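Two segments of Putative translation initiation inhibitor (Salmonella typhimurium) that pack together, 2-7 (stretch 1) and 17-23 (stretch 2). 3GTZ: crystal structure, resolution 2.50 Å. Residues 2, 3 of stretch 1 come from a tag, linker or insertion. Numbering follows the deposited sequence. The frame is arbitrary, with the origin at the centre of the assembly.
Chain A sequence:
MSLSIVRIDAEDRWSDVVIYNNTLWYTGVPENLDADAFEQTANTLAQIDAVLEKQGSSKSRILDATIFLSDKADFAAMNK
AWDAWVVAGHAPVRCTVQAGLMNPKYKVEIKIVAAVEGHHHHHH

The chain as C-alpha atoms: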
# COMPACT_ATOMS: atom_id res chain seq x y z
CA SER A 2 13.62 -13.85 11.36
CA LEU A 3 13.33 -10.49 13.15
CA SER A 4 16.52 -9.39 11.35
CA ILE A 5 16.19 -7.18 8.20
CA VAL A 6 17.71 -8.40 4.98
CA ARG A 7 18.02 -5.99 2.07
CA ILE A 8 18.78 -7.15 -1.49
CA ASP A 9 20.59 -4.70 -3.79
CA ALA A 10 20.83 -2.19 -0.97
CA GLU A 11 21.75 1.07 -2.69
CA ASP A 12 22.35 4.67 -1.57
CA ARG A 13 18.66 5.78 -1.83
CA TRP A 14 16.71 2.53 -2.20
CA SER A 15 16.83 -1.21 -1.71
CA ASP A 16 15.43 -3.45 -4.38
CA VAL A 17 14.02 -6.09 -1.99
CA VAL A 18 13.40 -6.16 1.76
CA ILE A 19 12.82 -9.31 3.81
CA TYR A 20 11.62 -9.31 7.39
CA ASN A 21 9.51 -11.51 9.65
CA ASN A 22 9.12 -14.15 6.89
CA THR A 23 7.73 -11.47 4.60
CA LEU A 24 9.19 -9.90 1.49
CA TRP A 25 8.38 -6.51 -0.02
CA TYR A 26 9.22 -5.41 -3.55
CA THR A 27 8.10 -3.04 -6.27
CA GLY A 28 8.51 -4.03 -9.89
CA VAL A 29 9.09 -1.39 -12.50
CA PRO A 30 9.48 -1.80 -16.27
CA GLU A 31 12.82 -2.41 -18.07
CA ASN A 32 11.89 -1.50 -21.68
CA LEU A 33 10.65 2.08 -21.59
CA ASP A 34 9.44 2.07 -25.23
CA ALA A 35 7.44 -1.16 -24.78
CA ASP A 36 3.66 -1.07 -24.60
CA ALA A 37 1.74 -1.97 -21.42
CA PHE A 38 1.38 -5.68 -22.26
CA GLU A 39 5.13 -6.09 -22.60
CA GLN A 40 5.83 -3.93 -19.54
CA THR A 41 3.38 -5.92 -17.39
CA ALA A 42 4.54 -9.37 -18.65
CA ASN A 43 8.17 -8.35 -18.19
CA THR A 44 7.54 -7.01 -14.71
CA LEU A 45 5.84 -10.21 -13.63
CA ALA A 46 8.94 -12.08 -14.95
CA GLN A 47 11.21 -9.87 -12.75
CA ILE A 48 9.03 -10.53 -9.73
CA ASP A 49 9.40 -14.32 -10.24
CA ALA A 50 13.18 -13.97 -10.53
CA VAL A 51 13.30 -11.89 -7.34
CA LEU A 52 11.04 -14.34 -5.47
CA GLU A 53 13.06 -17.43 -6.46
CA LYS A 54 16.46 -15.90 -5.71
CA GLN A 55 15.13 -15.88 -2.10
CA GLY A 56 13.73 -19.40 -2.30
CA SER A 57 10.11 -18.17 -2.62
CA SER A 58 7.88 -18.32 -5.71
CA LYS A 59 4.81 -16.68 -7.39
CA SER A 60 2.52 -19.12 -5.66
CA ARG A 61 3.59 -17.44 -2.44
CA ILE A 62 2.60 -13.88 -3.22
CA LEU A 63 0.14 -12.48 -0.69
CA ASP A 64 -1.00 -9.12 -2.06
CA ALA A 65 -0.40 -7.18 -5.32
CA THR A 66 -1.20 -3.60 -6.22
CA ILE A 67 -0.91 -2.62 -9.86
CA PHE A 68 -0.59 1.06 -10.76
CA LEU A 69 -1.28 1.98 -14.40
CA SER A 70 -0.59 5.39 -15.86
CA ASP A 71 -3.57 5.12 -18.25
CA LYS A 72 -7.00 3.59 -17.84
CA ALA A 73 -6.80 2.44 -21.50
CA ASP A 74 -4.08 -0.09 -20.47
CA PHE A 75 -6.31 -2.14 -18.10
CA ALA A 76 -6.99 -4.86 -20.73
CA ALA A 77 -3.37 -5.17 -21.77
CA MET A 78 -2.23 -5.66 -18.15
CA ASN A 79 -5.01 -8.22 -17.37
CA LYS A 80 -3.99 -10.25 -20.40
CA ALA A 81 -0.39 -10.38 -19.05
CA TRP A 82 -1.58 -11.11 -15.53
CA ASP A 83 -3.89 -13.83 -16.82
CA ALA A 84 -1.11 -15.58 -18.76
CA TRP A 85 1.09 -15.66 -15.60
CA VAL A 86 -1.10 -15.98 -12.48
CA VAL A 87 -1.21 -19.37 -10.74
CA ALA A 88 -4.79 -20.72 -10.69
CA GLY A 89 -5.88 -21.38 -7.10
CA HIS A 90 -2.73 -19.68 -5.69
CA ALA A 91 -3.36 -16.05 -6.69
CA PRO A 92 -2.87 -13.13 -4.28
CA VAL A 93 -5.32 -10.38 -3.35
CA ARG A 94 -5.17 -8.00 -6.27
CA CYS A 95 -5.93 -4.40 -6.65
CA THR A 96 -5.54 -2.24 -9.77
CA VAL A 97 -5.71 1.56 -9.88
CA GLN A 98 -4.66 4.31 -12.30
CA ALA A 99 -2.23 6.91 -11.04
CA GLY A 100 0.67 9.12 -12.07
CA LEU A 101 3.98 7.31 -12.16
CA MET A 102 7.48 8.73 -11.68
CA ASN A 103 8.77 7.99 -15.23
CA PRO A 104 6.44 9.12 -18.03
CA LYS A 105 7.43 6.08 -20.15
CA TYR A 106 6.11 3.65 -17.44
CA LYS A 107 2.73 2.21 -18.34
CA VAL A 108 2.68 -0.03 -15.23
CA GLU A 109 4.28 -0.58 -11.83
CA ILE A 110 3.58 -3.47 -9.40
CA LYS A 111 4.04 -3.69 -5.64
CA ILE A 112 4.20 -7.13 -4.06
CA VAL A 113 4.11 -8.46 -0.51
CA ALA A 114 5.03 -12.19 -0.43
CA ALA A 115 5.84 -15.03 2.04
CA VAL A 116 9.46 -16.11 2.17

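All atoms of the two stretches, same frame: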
# COMPACT_ATOMS: atom_id res chain seq x y z
N SER A 2 12.69 -14.48 10.38
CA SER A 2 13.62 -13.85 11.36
C SER A 2 13.22 -12.37 11.58
O SER A 2 12.82 -11.68 10.63
CB SER A 2 15.08 -13.94 10.85
N LEU A 3 13.37 -11.91 12.81
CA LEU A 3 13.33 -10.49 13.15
C LEU A 3 14.60 -9.67 12.80
O LEU A 3 14.82 -8.60 13.34
CB LEU A 3 13.04 -10.36 14.64
CG LEU A 3 11.60 -10.02 14.97
CD1 LEU A 3 10.64 -10.73 14.02
CD2 LEU A 3 11.31 -10.29 16.45
N SER A 4 15.42 -10.16 11.89
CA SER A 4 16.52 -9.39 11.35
C SER A 4 16.10 -8.93 9.94
O SER A 4 15.29 -9.58 9.30
CB SER A 4 17.82 -10.21 11.36
N ILE A 5 16.61 -7.80 9.48
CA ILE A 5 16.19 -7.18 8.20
C ILE A 5 17.23 -7.51 7.17
O ILE A 5 18.40 -7.29 7.40
CB ILE A 5 16.07 -5.62 8.32
CG1 ILE A 5 15.12 -5.23 9.46
CG2 ILE A 5 15.57 -4.97 7.03
CD1 ILE A 5 15.00 -3.70 9.66
N VAL A 6 16.81 -8.09 6.07
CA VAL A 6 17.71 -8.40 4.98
C VAL A 6 17.28 -7.53 3.83
O VAL A 6 16.10 -7.42 3.54
CB VAL A 6 17.67 -9.90 4.58
CG1 VAL A 6 18.57 -10.17 3.34
CG2 VAL A 6 18.07 -10.86 5.77
N ARG A 7 18.24 -6.88 3.19
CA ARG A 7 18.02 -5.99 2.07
C ARG A 7 18.81 -6.49 0.86
O ARG A 7 20.00 -6.64 0.95
CB ARG A 7 18.46 -4.56 2.46
CG ARG A 7 17.78 -4.05 3.73
CD ARG A 7 17.85 -2.55 3.93
NE ARG A 7 17.38 -2.14 5.26
CZ ARG A 7 16.21 -1.54 5.52
NH1 ARG A 7 15.36 -1.25 4.54
NH2 ARG A 7 15.87 -1.23 6.76
N VAL A 17 14.86 -5.11 -2.70
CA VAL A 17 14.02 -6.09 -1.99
C VAL A 17 14.27 -6.02 -0.48
O VAL A 17 15.39 -5.87 -0.05
CB VAL A 17 14.28 -7.53 -2.49
CG1 VAL A 17 13.16 -8.44 -2.10
CG2 VAL A 17 14.47 -7.54 -4.01
N VAL A 18 13.23 -6.09 0.34
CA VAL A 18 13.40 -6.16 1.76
C VAL A 18 12.72 -7.40 2.30
O VAL A 18 11.64 -7.73 1.87
CB VAL A 18 12.80 -4.95 2.45
CG1 VAL A 18 12.82 -5.15 3.97
CG2 VAL A 18 13.58 -3.68 2.03
N ILE A 19 13.34 -8.08 3.25
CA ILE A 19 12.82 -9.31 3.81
C ILE A 19 12.86 -9.20 5.31
O ILE A 19 13.90 -8.90 5.88
CB ILE A 19 13.65 -10.50 3.38
CG1 ILE A 19 13.63 -10.66 1.86
CG2 ILE A 19 13.11 -11.77 4.04
CD1 ILE A 19 14.84 -11.36 1.29
N TYR A 20 11.72 -9.41 5.95
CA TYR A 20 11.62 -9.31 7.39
C TYR A 20 10.44 -10.11 7.86
O TYR A 20 9.39 -10.12 7.21
CB TYR A 20 11.45 -7.84 7.83
CG TYR A 20 11.18 -7.60 9.33
CD1 TYR A 20 12.20 -7.62 10.27
CD2 TYR A 20 9.90 -7.26 9.80
CE1 TYR A 20 11.96 -7.34 11.61
CE2 TYR A 20 9.66 -7.01 11.17
CZ TYR A 20 10.69 -7.04 12.05
OH TYR A 20 10.47 -6.77 13.40
N ASN A 21 10.60 -10.77 9.02
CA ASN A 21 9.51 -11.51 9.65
C ASN A 21 8.82 -12.45 8.65
O ASN A 21 7.61 -12.44 8.53
CB ASN A 21 8.53 -10.50 10.21
CG ASN A 21 7.59 -11.10 11.20
OD1 ASN A 21 7.86 -12.15 11.74
ND2 ASN A 21 6.49 -10.45 11.43
N ASN A 22 9.61 -13.20 7.88
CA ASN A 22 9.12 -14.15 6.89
C ASN A 22 8.24 -13.53 5.82
O ASN A 22 7.36 -14.20 5.26
CB ASN A 22 8.40 -15.32 7.59
CG ASN A 22 9.23 -15.90 8.73
OD1 ASN A 22 8.85 -15.81 9.89
ND2 ASN A 22 10.39 -16.41 8.40
N THR A 23 8.51 -12.26 5.53
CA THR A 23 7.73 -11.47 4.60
C THR A 23 8.69 -10.68 3.74
O THR A 23 9.75 -10.31 4.18
CB THR A 23 6.81 -10.53 5.35
OG1 THR A 23 6.14 -11.25 6.40
CG2 THR A 23 5.80 -9.91 4.43
O HOH W 1 12.28 -13.44 7.81

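Two backbone hydrogen bonds fix the register: Val6 N to Ile19 O at 3.0 Å, nearly linear at 177°, and Ile19 N to Val6 O at 2.9 Å and 154°. This reciprocal pairing marks Val6 and Ile19 as an antiparallel hydrogen-bonded pair, so their side chains lie on the same sheet face, where CB of Val6 sits 4.2 Å from CB of Ile19. Arg7 and Val18 form the adjacent non-hydrogen-bonded pair and occupy the other face; there, Arg7 NH1 passes 3.9 Å from Val18 CG2. Between the strands, the CA of Arg7 approaches Val17 O at 3.4 Å in a CA-H...O contact.

Ile5 lies over the hollow between Val18 and Tyr20: its CG2 lies 4.1 Å from Val18 CG1, while its CG1 reaches 3.9 Å from Tyr20 CD1. Tyr20 leaves sideways, but its ring comes nearer the other stretch, which covers 76 Å² of it, the most of any residue here. Leu3 O, 3.6 Å from Tyr20 CE1, meets the ring at its edge, and the tag-derived Leu3 side chain starts sideways, but its end comes nearer, with Leu3 CD1 4.2 Å from Tyr20 CZ.

A type I' turn runs from Tyr20 to Thr23. Asn21 N donates to O of Ser2, another tag residue, at 2.9 Å, and one water accepts from both Ser2 N (2.8 Å) and Asn22 N (2.7 Å), bridging the two stretches.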